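PDB 3EMF: Hia (Adhesin) from Haemophilus influenzae, which serves as a trimeric autotransporter adhesin of the outer membrane, this fragment being its second binding domain, which probably attaches the bacterium to host cells. Local coordinates for residues V5-L9 with T56-N62; F17-N22 with N40-A46; A34-L39 with K65-V69. All coordinates share one frame; numbering follows the deposited sequence.

Contact 1 (V5-L9 with T56-N62); sequences VTNKL and TAATVGN
Asn-7 reaches across to the backbone of Ala-57, its ND2 donating to Ala-57 O at 2.9 Å with an N-H...O angle of 154°. The bond lies in the carbonyl plane and close to the plane of the amide, which fixes how the amide is turned. CG of Asn-7 stands between its own backbone N and carbonyl carbon (chi1 63°), a position that sends the amide over to the loop 56-59. The amide of Asn-62 approaches from the opposite direction and lies nearly coplanar, 9° away. Apolar groups pack nearby. Val-5 CG1 packs on Ala-57 CB at 3.7 Å and next to the methyl of Thr-59, while Thr-56 CG2 rests 3.8 Å from Asn-7 CB. The Leu-9 side chain crosses that of Asn-62 at about a right angle, with CD1 touching the amide.

In the next shell, Asn-7 OD1 accepts a weak bond from Leu-9 N at 3.3 Å, so the amide also braces its own loop, weakly. Thr-59 suits its place twice over: CG2 faces Val-5, while OG1 accepts from Asn-62 N at 3.0 Å. Val-60 of the third subunit packs on Asn-7 and Leu-9, and Ala-57 of the second on Val-5. The arrangement is a threonine N-cap on the short helix 60-63, set at the interface of all three subunits of the trimeric adhesin.

Contact 2 (F17-N22 with N40-A46); sequences FNFTNN and NLNEKNA
Asn-22 makes the direct polar link between the two loops: its OD1 accepts from Lys-44 N at 2.8 Å, with an N-H...O angle of 160° and the donor tilted 17° from the carbonyl plane. The other end of the same amide donates from ND2 to Asn-18 O at 2.9 Å, nearly in the amide plane. An asparagine suits this place because one flat group offers an acceptor to 40-46 and a donor to its own turn, and the two bonds together fix its rotation.

Bridging waters extend the link. One accepts from Asn-18 N and donates to Glu-43 OE2 at 2.6 Å, with a weak third bond from Asn-22 ND2. Another accepts from Asn-21 ND2 and donates to Lys-44 O. A third donates to Asn-22 OD1 at 2.9 Å and weakly to Asn-42 O.

Looser van der Waals contacts, most of them carbon against oxygen or nitrogen, surround these bonds. The CB of Asn-21 lies 3.4 Å from Asn-45 O, and Lys-44 CB packs against Asn-21 O, the remainder of the lysine chain departing from the contact. The ring of Phe-17, with CG anti to the backbone N (chi1 170°), lies beside Asn-40, whose ND2 is at the ring edge, near its plane, 3.6 Å from CD1. Glu-43 OE2 comes obliquely to the same ring, while Asp-26 and Gln-30 of helix 24-30 also touch Phe-17.

Within each segment an asparagine shapes the backbone. Asn-18 OD1 accepts from Asn-21 N at 3.0 Å, its donor above the carbonyl plane, and Asn-40 OD1 from Asn-42 N. An Asx motif at Asn-18 and an Asx turn at Asn-40, one in each loop, are the recognisable motifs of this water-bridged surface contact in the N-terminal region.

Contact 3 (A34-L39 with K65-V69); sequences AYKGLL and KLGWV
Val-69 sets its CG2 over the centre of the Tyr-35 ring, 3.6 Å from the centroid and 10° off the normal, a CH-pi contact. Leu-38 CD1 meets the same methyl at 3.8 Å, while the second methyl of Val-69, CG1, faces Ala-34 CB. A beta-branched residue suits the strand here, since its two methyls serve different partners. Farther along, the Leu-39 and Leu-66 side chains lie side by side, CD2 to CD2 4.2 Å.

Gly-37 occupies the third position of the type II turn Tyr-35 to Leu-38; its positive phi, 93°, suits glycine. Leu-38 CD2 sits 4.2 Å from Gly-67 CA, where no side chain crowds it and the backbone angles also call for glycine. The turn leads into the cross-segment bond from Leu-39 N to Lys-65 O, 2.8 Å, with the donor tilted 35° from the carbonyl plane. The aliphatic part of Lys-65 packs along Gly-37 O and Leu-39 CD1.

At the subunit interface, Tyr-35 OH bonds to Lys-108 of the second subunit and Glu-89 of the third. The chemistry implies a mostly apolar joint in which tyrosine gives its face to its own chain and its hydroxyl to the neighbouring subunits.

The contacts meet through Leu-9 and Leu-39. Leu-9 CD1 of contact 1 lies 3.9 Å from Leu-39 CD2 of contact 3, which also packs on Asn-62 CB at 3.8 Å. Toward contact 2, Leu-9 CD2 approaches Asn-40 O at 3.8 Å. Contacts 2 and 3 adjoin in sequence at Leu-39 and Asn-40. All three centres stand about 16 to 17 Å apart. Contact 2 closes a loop lying wholly between the segments of contact 1, whereas contact 3 crosses both and joins the N-terminal region to strand 67-74. Contacts 1 and 3 touch both other subunits, whereas contact 2, nearer the surface, meets the third subunit through Leu-41.

Contact 1 (V5-L9 with T56-N62)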
loop_
_atom_site.group_PDB
_atom_site.type_symbol
_atom_site.label_atom_id
_atom_site.label_comp_id
_atom_site.label_asym_id
_atom_site.label_seq_id
_atom_site.Cartn_x
_atom_site.Cartn_y
_atom_site.Cartn_z
ATOM N N VAL A 5 3.285 10.640 21.836
ATOM C CA VAL A 5 1.939 10.608 21.279
ATOM C C VAL A 5 1.459 9.170 21.150
ATOM O O VAL A 5 2.172 8.308 20.635
ATOM C CB VAL A 5 1.893 11.270 19.883
ATOM C CG1 VAL A 5 0.525 11.074 19.233
ATOM C CG2 VAL A 5 2.254 12.745 19.978
ATOM N N THR A 6 0.238 8.918 21.610
ATOM C CA THR A 6 -0.357 7.589 21.520
ATOM C C THR A 6 -1.814 7.671 21.070
ATOM O O THR A 6 -2.429 8.724 21.141
ATOM C CB THR A 6 -0.304 6.860 22.876
ATOM O OG1 THR A 6 -1.201 7.494 23.805
ATOM C CG2 THR A 6 1.110 6.892 23.439
ATOM N N ASN A 7 -2.350 6.558 20.585
ATOM C CA ASN A 7 -3.786 6.449 20.380
ATOM C C ASN A 7 -4.239 5.024 20.679
ATOM O O ASN A 7 -3.418 4.184 21.041
ATOM C CB ASN A 7 -4.214 6.957 18.986
ATOM C CG ASN A 7 -3.618 6.157 17.853
ATOM O OD1 ASN A 7 -3.457 4.944 17.961
ATOM N ND2 ASN A 7 -3.299 6.834 16.747
ATOM N N LYS A 8 -5.536 4.758 20.559
ATOM C CA LYS A 8 -6.104 3.496 21.036
ATOM C C LYS A 8 -6.303 2.455 19.934
ATOM O O LYS A 8 -6.874 1.403 20.179
ATOM C CB LYS A 8 -7.442 3.751 21.747
ATOM C CG LYS A 8 -7.338 4.159 23.209
ATOM C CD LYS A 8 -8.725 4.524 23.748
ATOM C CE LYS A 8 -8.734 4.712 25.262
ATOM N NZ LYS A 8 -10.127 4.817 25.814
ATOM N N LEU A 9 -5.825 2.742 18.726
ATOM C CA LEU A 9 -5.911 1.791 17.618
ATOM C C LEU A 9 -5.285 0.436 17.931
ATOM O O LEU A 9 -4.161 0.354 18.445
ATOM C CB LEU A 9 -5.235 2.352 16.358
ATOM C CG LEU A 9 -5.870 3.587 15.721
ATOM C CD1 LEU A 9 -4.951 4.158 14.616
ATOM C CD2 LEU A 9 -7.274 3.262 15.189
ATOM N N THR A 56 -7.699 12.343 15.252
ATOM C CA THR A 56 -6.789 11.834 16.262
ATOM C C THR A 56 -5.418 11.805 15.621
ATOM O O THR A 56 -5.294 11.506 14.427
ATOM C CB THR A 56 -7.196 10.405 16.663
ATOM O OG1 THR A 56 -8.556 10.417 17.128
ATOM C CG2 THR A 56 -6.280 9.845 17.760
ATOM N N ALA A 57 -4.396 12.142 16.400
ATOM C CA ALA A 57 -3.012 12.050 15.942
ATOM C C ALA A 57 -2.690 10.625 15.513
ATOM O O ALA A 57 -2.944 9.677 16.249
ATOM C CB ALA A 57 -2.063 12.484 17.039
ATOM N N ALA A 58 -2.149 10.474 14.305
ATOM C CA ALA A 58 -1.592 9.193 13.899
ATOM C C ALA A 58 -0.165 9.100 14.449
ATOM O O ALA A 58 0.521 10.111 14.594
ATOM C CB ALA A 58 -1.589 9.051 12.396
ATOM N N THR A 59 0.268 7.897 14.792
ATOM C CA THR A 59 1.629 7.707 15.312
ATOM C C THR A 59 2.510 6.959 14.318
ATOM O O THR A 59 2.015 6.324 13.392
ATOM C CB THR A 59 1.624 6.915 16.627
ATOM O OG1 THR A 59 1.302 5.550 16.344
ATOM C CG2 THR A 59 0.597 7.512 17.591
ATOM N N VAL A 60 3.817 7.030 14.525
ATOM C CA VAL A 60 4.748 6.263 13.704
ATOM C C VAL A 60 4.484 4.774 13.903
ATOM O O VAL A 60 4.557 4.010 12.961
ATOM C CB VAL A 60 6.217 6.633 14.013
ATOM C CG1 VAL A 60 7.186 5.754 13.203
ATOM C CG2 VAL A 60 6.441 8.132 13.723
ATOM N N GLY A 61 4.140 4.359 15.125
ATOM C CA GLY A 61 3.723 2.988 15.327
ATOM C C GLY A 61 2.569 2.571 14.416
ATOM O O GLY A 61 2.511 1.430 13.942
ATOM N N ASN A 62 1.637 3.486 14.179
ATOM C CA ASN A 62 0.525 3.221 13.271
ATOM C C ASN A 62 1.031 2.973 11.844
ATOM O O ASN A 62 0.571 2.060 11.167
ATOM C CB ASN A 62 -0.458 4.396 13.236
ATOM C CG ASN A 62 -1.211 4.617 14.543
ATOM O OD1 ASN A 62 -1.377 3.713 15.373
ATOM N ND2 ASN A 62 -1.693 5.856 14.723
#

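Contact 2 (F17-N22 with N40-A46)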
loop_
_atom_site.group_PDB
_atom_site.type_symbol
_atom_site.label_atom_id
_atom_site.label_comp_id
_atom_site.label_asym_id
_atom_site.label_seq_id
_atom_site.Cartn_x
_atom_site.Cartn_y
_atom_site.Cartn_z
ATOM N N PHE A 17 -10.801 -7.474 20.717
ATOM C CA PHE A 17 -11.694 -7.011 19.668
ATOM C C PHE A 17 -13.048 -7.598 19.993
ATOM O O PHE A 17 -13.143 -8.765 20.380
ATOM C CB PHE A 17 -11.207 -7.515 18.309
ATOM C CG PHE A 17 -12.183 -7.299 17.180
ATOM C CD1 PHE A 17 -12.105 -6.169 16.394
ATOM C CD2 PHE A 17 -13.153 -8.244 16.888
ATOM C CE1 PHE A 17 -12.988 -5.971 15.345
ATOM C CE2 PHE A 17 -14.035 -8.057 15.843
ATOM C CZ PHE A 17 -13.953 -6.918 15.070
ATOM N N ASN A 18 -14.098 -6.795 19.862
ATOM C CA ASN A 18 -15.427 -7.258 20.247
ATOM C C ASN A 18 -16.298 -7.555 19.043
ATOM O O ASN A 18 -16.738 -6.642 18.324
ATOM C CB ASN A 18 -16.120 -6.234 21.138
ATOM C CG ASN A 18 -17.545 -6.632 21.474
ATOM O OD1 ASN A 18 -18.344 -6.941 20.588
ATOM N ND2 ASN A 18 -17.871 -6.621 22.755
ATOM N N PHE A 19 -16.573 -8.837 18.845
ATOM C CA PHE A 19 -17.280 -9.280 17.650
ATOM C C PHE A 19 -18.692 -8.712 17.510
ATOM O O PHE A 19 -19.143 -8.424 16.395
ATOM C CB PHE A 19 -17.273 -10.805 17.571
ATOM C CG PHE A 19 -15.923 -11.365 17.280
ATOM C CD1 PHE A 19 -15.451 -11.423 15.981
ATOM C CD2 PHE A 19 -15.107 -11.785 18.303
ATOM C CE1 PHE A 19 -14.201 -11.923 15.707
ATOM C CE2 PHE A 19 -13.856 -12.291 18.035
ATOM C CZ PHE A 19 -13.404 -12.360 16.741
ATOM N N THR A 20 -19.372 -8.527 18.635
ATOM C CA THR A 20 -20.739 -8.004 18.635
ATOM C C THR A 20 -20.848 -6.628 17.986
ATOM O O THR A 20 -21.746 -6.377 17.176
ATOM C CB THR A 20 -21.301 -7.901 20.069
ATOM O OG1 THR A 20 -21.597 -9.210 20.566
ATOM C CG2 THR A 20 -22.572 -7.069 20.085
ATOM N N ASN A 21 -19.915 -5.748 18.346
ATOM C CA ASN A 21 -19.970 -4.335 17.973
ATOM C C ASN A 21 -19.492 -4.047 16.561
ATOM O O ASN A 21 -19.635 -2.927 16.071
ATOM C CB ASN A 21 -19.134 -3.499 18.944
ATOM C CG ASN A 21 -19.527 -3.709 20.383
ATOM O OD1 ASN A 21 -20.634 -4.151 20.679
ATOM N ND2 ASN A 21 -18.620 -3.384 21.293
ATOM N N ASN A 22 -18.903 -5.044 15.910
ATOM C CA ASN A 22 -18.290 -4.825 14.602
ATOM C C ASN A 22 -18.956 -5.642 13.506
ATOM O O ASN A 22 -19.730 -6.541 13.796
ATOM C CB ASN A 22 -16.791 -5.118 14.674
ATOM C CG ASN A 22 -16.051 -4.102 15.519
ATOM O OD1 ASN A 22 -15.751 -3.005 15.050
ATOM N ND2 ASN A 22 -15.774 -4.448 16.772
ATOM N N ASN A 40 -6.017 -1.980 12.703
ATOM C CA ASN A 40 -7.457 -2.047 12.599
ATOM C C ASN A 40 -8.034 -0.628 12.619
ATOM O O ASN A 40 -8.253 -0.053 13.670
ATOM C CB ASN A 40 -8.065 -2.887 13.720
ATOM C CG ASN A 40 -9.565 -3.020 13.566
ATOM O OD1 ASN A 40 -10.152 -2.394 12.679
ATOM N ND2 ASN A 40 -10.195 -3.836 14.410
ATOM N N LEU A 41 -8.256 -0.062 11.444
ATOM C CA LEU A 41 -8.695 1.321 11.370
ATOM C C LEU A 41 -10.197 1.468 11.584
ATOM O O LEU A 41 -10.679 2.545 11.929
ATOM C CB LEU A 41 -8.268 1.945 10.033
ATOM C CG LEU A 41 -6.795 2.344 9.947
ATOM C CD1 LEU A 41 -6.466 2.861 8.550
ATOM C CD2 LEU A 41 -6.455 3.395 10.996
ATOM N N ASN A 42 -10.936 0.381 11.408
ATOM C CA ASN A 42 -12.392 0.475 11.360
ATOM C C ASN A 42 -13.120 -0.100 12.573
ATOM O O ASN A 42 -14.278 -0.513 12.465
ATOM C CB ASN A 42 -12.900 -0.192 10.085
ATOM C CG ASN A 42 -14.245 0.344 9.651
ATOM O OD1 ASN A 42 -15.093 -0.400 9.157
ATOM N ND2 ASN A 42 -14.456 1.641 9.847
ATOM N N GLU A 43 -12.457 -0.110 13.727
ATOM C CA GLU A 43 -13.053 -0.676 14.943
ATOM C C GLU A 43 -14.118 0.237 15.570
ATOM O O GLU A 43 -13.900 1.434 15.776
ATOM C CB GLU A 43 -11.975 -1.038 15.971
ATOM C CG GLU A 43 -12.431 -2.069 17.017
ATOM C CD GLU A 43 -11.297 -2.539 17.936
ATOM O OE1 GLU A 43 -10.181 -1.980 17.848
ATOM O OE2 GLU A 43 -11.520 -3.465 18.750
ATOM N N LYS A 44 -15.263 -0.353 15.888
ATOM C CA LYS A 44 -16.422 0.402 16.376
ATOM C C LYS A 44 -16.756 0.078 17.823
ATOM O O LYS A 44 -16.290 -0.934 18.368
ATOM C CB LYS A 44 -17.631 0.113 15.488
ATOM C CG LYS A 44 -17.553 0.821 14.161
ATOM C CD LYS A 44 -18.484 0.212 13.146
ATOM C CE LYS A 44 -18.754 1.213 12.039
ATOM N NZ LYS A 44 -17.500 1.880 11.626
ATOM N N ASN A 45 -17.555 0.933 18.455
ATOM C CA ASN A 45 -18.045 0.635 19.803
ATOM C C ASN A 45 -19.498 0.152 19.778
ATOM O O ASN A 45 -20.019 -0.203 18.718
ATOM C CB ASN A 45 -17.863 1.826 20.751
ATOM C CG ASN A 45 -18.476 3.109 20.213
ATOM O OD1 ASN A 45 -17.970 4.200 20.472
ATOM N ND2 ASN A 45 -19.559 2.982 19.454
ATOM N N ALA A 46 -20.144 0.116 20.936
ATOM C CA ALA A 46 -21.546 -0.297 20.993
ATOM C C ALA A 46 -22.419 0.565 20.074
ATOM O O ALA A 46 -23.393 0.080 19.495
ATOM C CB ALA A 46 -22.059 -0.240 22.419
HETATM O O HOH W 1 -13.947 -4.139 19.334
HETATM O O HOH W 2 -15.754 -2.543 20.550
HETATM O O HOH W 3 -16.483 -3.123 12.273
#

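Contact 3 (A34-L39 with K65-V69)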
loop_
_atom_site.group_PDB
_atom_site.type_symbol
_atom_site.label_atom_id
_atom_site.label_comp_id
_atom_site.label_asym_id
_atom_site.label_seq_id
_atom_site.Cartn_x
_atom_site.Cartn_y
_atom_site.Cartn_z
ATOM N N ALA A 34 -3.589 -13.907 7.973
ATOM C CA ALA A 34 -3.130 -12.997 6.918
ATOM C C ALA A 34 -3.180 -11.522 7.328
ATOM O O ALA A 34 -2.339 -10.716 6.910
ATOM C CB ALA A 34 -3.946 -13.224 5.655
ATOM N N TYR A 35 -4.168 -11.166 8.146
ATOM C CA TYR A 35 -4.346 -9.781 8.561
ATOM C C TYR A 35 -3.684 -9.491 9.885
ATOM O O TYR A 35 -3.646 -8.340 10.330
ATOM C CB TYR A 35 -5.832 -9.417 8.658
ATOM C CG TYR A 35 -6.500 -9.318 7.316
ATOM C CD1 TYR A 35 -6.773 -8.081 6.734
ATOM C CD2 TYR A 35 -6.834 -10.464 6.614
ATOM C CE1 TYR A 35 -7.376 -8.005 5.491
ATOM C CE2 TYR A 35 -7.418 -10.400 5.373
ATOM C CZ TYR A 35 -7.700 -9.176 4.820
ATOM O OH TYR A 35 -8.302 -9.141 3.582
ATOM N N LYS A 36 -3.169 -10.537 10.529
ATOM C CA LYS A 36 -2.693 -10.375 11.892
ATOM C C LYS A 36 -1.605 -9.322 11.979
ATOM O O LYS A 36 -0.582 -9.428 11.303
ATOM C CB LYS A 36 -2.143 -11.710 12.447
ATOM C CG LYS A 36 -1.656 -11.588 13.877
ATOM C CD LYS A 36 -1.124 -12.944 14.419
ATOM C CE LYS A 36 -0.528 -12.776 15.820
ATOM N NZ LYS A 36 0.476 -13.845 16.163
ATOM N N GLY A 37 -1.799 -8.327 12.836
ATOM C CA GLY A 37 -0.795 -7.291 13.004
ATOM C C GLY A 37 -0.996 -6.064 12.116
ATOM O O GLY A 37 -0.326 -5.055 12.295
ATOM N N LEU A 38 -1.902 -6.133 11.148
ATOM C CA LEU A 38 -2.221 -4.924 10.385
ATOM C C LEU A 38 -3.109 -4.043 11.251
ATOM O O LEU A 38 -3.873 -4.548 12.068
ATOM C CB LEU A 38 -2.933 -5.255 9.064
ATOM C CG LEU A 38 -2.163 -6.063 8.020
ATOM C CD1 LEU A 38 -2.988 -6.246 6.726
ATOM C CD2 LEU A 38 -0.844 -5.379 7.722
ATOM N N LEU A 39 -3.018 -2.732 11.052
ATOM C CA LEU A 39 -3.779 -1.775 11.834
ATOM C C LEU A 39 -5.265 -1.998 11.616
ATOM O O LEU A 39 -5.727 -2.200 10.489
ATOM C CB LEU A 39 -3.397 -0.342 11.434
ATOM C CG LEU A 39 -3.641 0.790 12.439
ATOM C CD1 LEU A 39 -2.909 0.494 13.751
ATOM C CD2 LEU A 39 -3.177 2.129 11.843
ATOM N N LYS A 65 2.132 -0.409 10.897
ATOM C CA LYS A 65 1.122 -1.458 10.817
ATOM C C LYS A 65 0.207 -1.301 9.610
ATOM O O LYS A 65 -0.773 -2.030 9.466
ATOM C CB LYS A 65 0.282 -1.487 12.092
ATOM C CG LYS A 65 1.077 -1.788 13.338
ATOM C CD LYS A 65 0.113 -2.030 14.499
ATOM C CE LYS A 65 0.870 -2.495 15.744
ATOM N NZ LYS A 65 1.901 -1.506 16.177
ATOM N N LEU A 66 0.547 -0.373 8.733
ATOM C CA LEU A 66 -0.187 -0.200 7.485
ATOM C C LEU A 66 0.185 -1.255 6.453
ATOM O O LEU A 66 1.321 -1.722 6.390
ATOM C CB LEU A 66 0.101 1.183 6.908
ATOM C CG LEU A 66 -0.374 2.403 7.691
ATOM C CD1 LEU A 66 0.067 3.665 6.924
ATOM C CD2 LEU A 66 -1.867 2.391 7.879
ATOM N N GLY A 67 -0.778 -1.630 5.629
ATOM C CA GLY A 67 -0.498 -2.617 4.620
ATOM C C GLY A 67 -1.742 -3.134 3.956
ATOM O O GLY A 67 -2.857 -2.741 4.298
ATOM N N TRP A 68 -1.540 -3.986 2.965
ATOM C CA TRP A 68 -2.647 -4.667 2.325
ATOM C C TRP A 68 -2.269 -6.136 2.203
ATOM O O TRP A 68 -1.092 -6.496 2.315
ATOM C CB TRP A 68 -2.964 -4.038 0.946
ATOM C CG TRP A 68 -1.790 -3.842 0.045
ATOM C CD1 TRP A 68 -0.872 -2.812 0.080
ATOM C CD2 TRP A 68 -1.412 -4.675 -1.062
ATOM N NE1 TRP A 68 0.042 -2.974 -0.933
ATOM C CE2 TRP A 68 -0.276 -4.099 -1.652
ATOM C CE3 TRP A 68 -1.938 -5.847 -1.618
ATOM C CZ2 TRP A 68 0.359 -4.668 -2.761
ATOM C CZ3 TRP A 68 -1.308 -6.405 -2.716
ATOM C CH2 TRP A 68 -0.180 -5.813 -3.279
ATOM N N VAL A 69 -3.261 -6.979 1.962
ATOM C CA VAL A 69 -3.021 -8.412 1.891
ATOM C C VAL A 69 -2.900 -8.901 0.448
ATOM O O VAL A 69 -3.714 -8.568 -0.416
ATOM C CB VAL A 69 -4.122 -9.185 2.629
ATOM C CG1 VAL A 69 -3.913 -10.663 2.466
ATOM C CG2 VAL A 69 -4.145 -8.790 4.115
#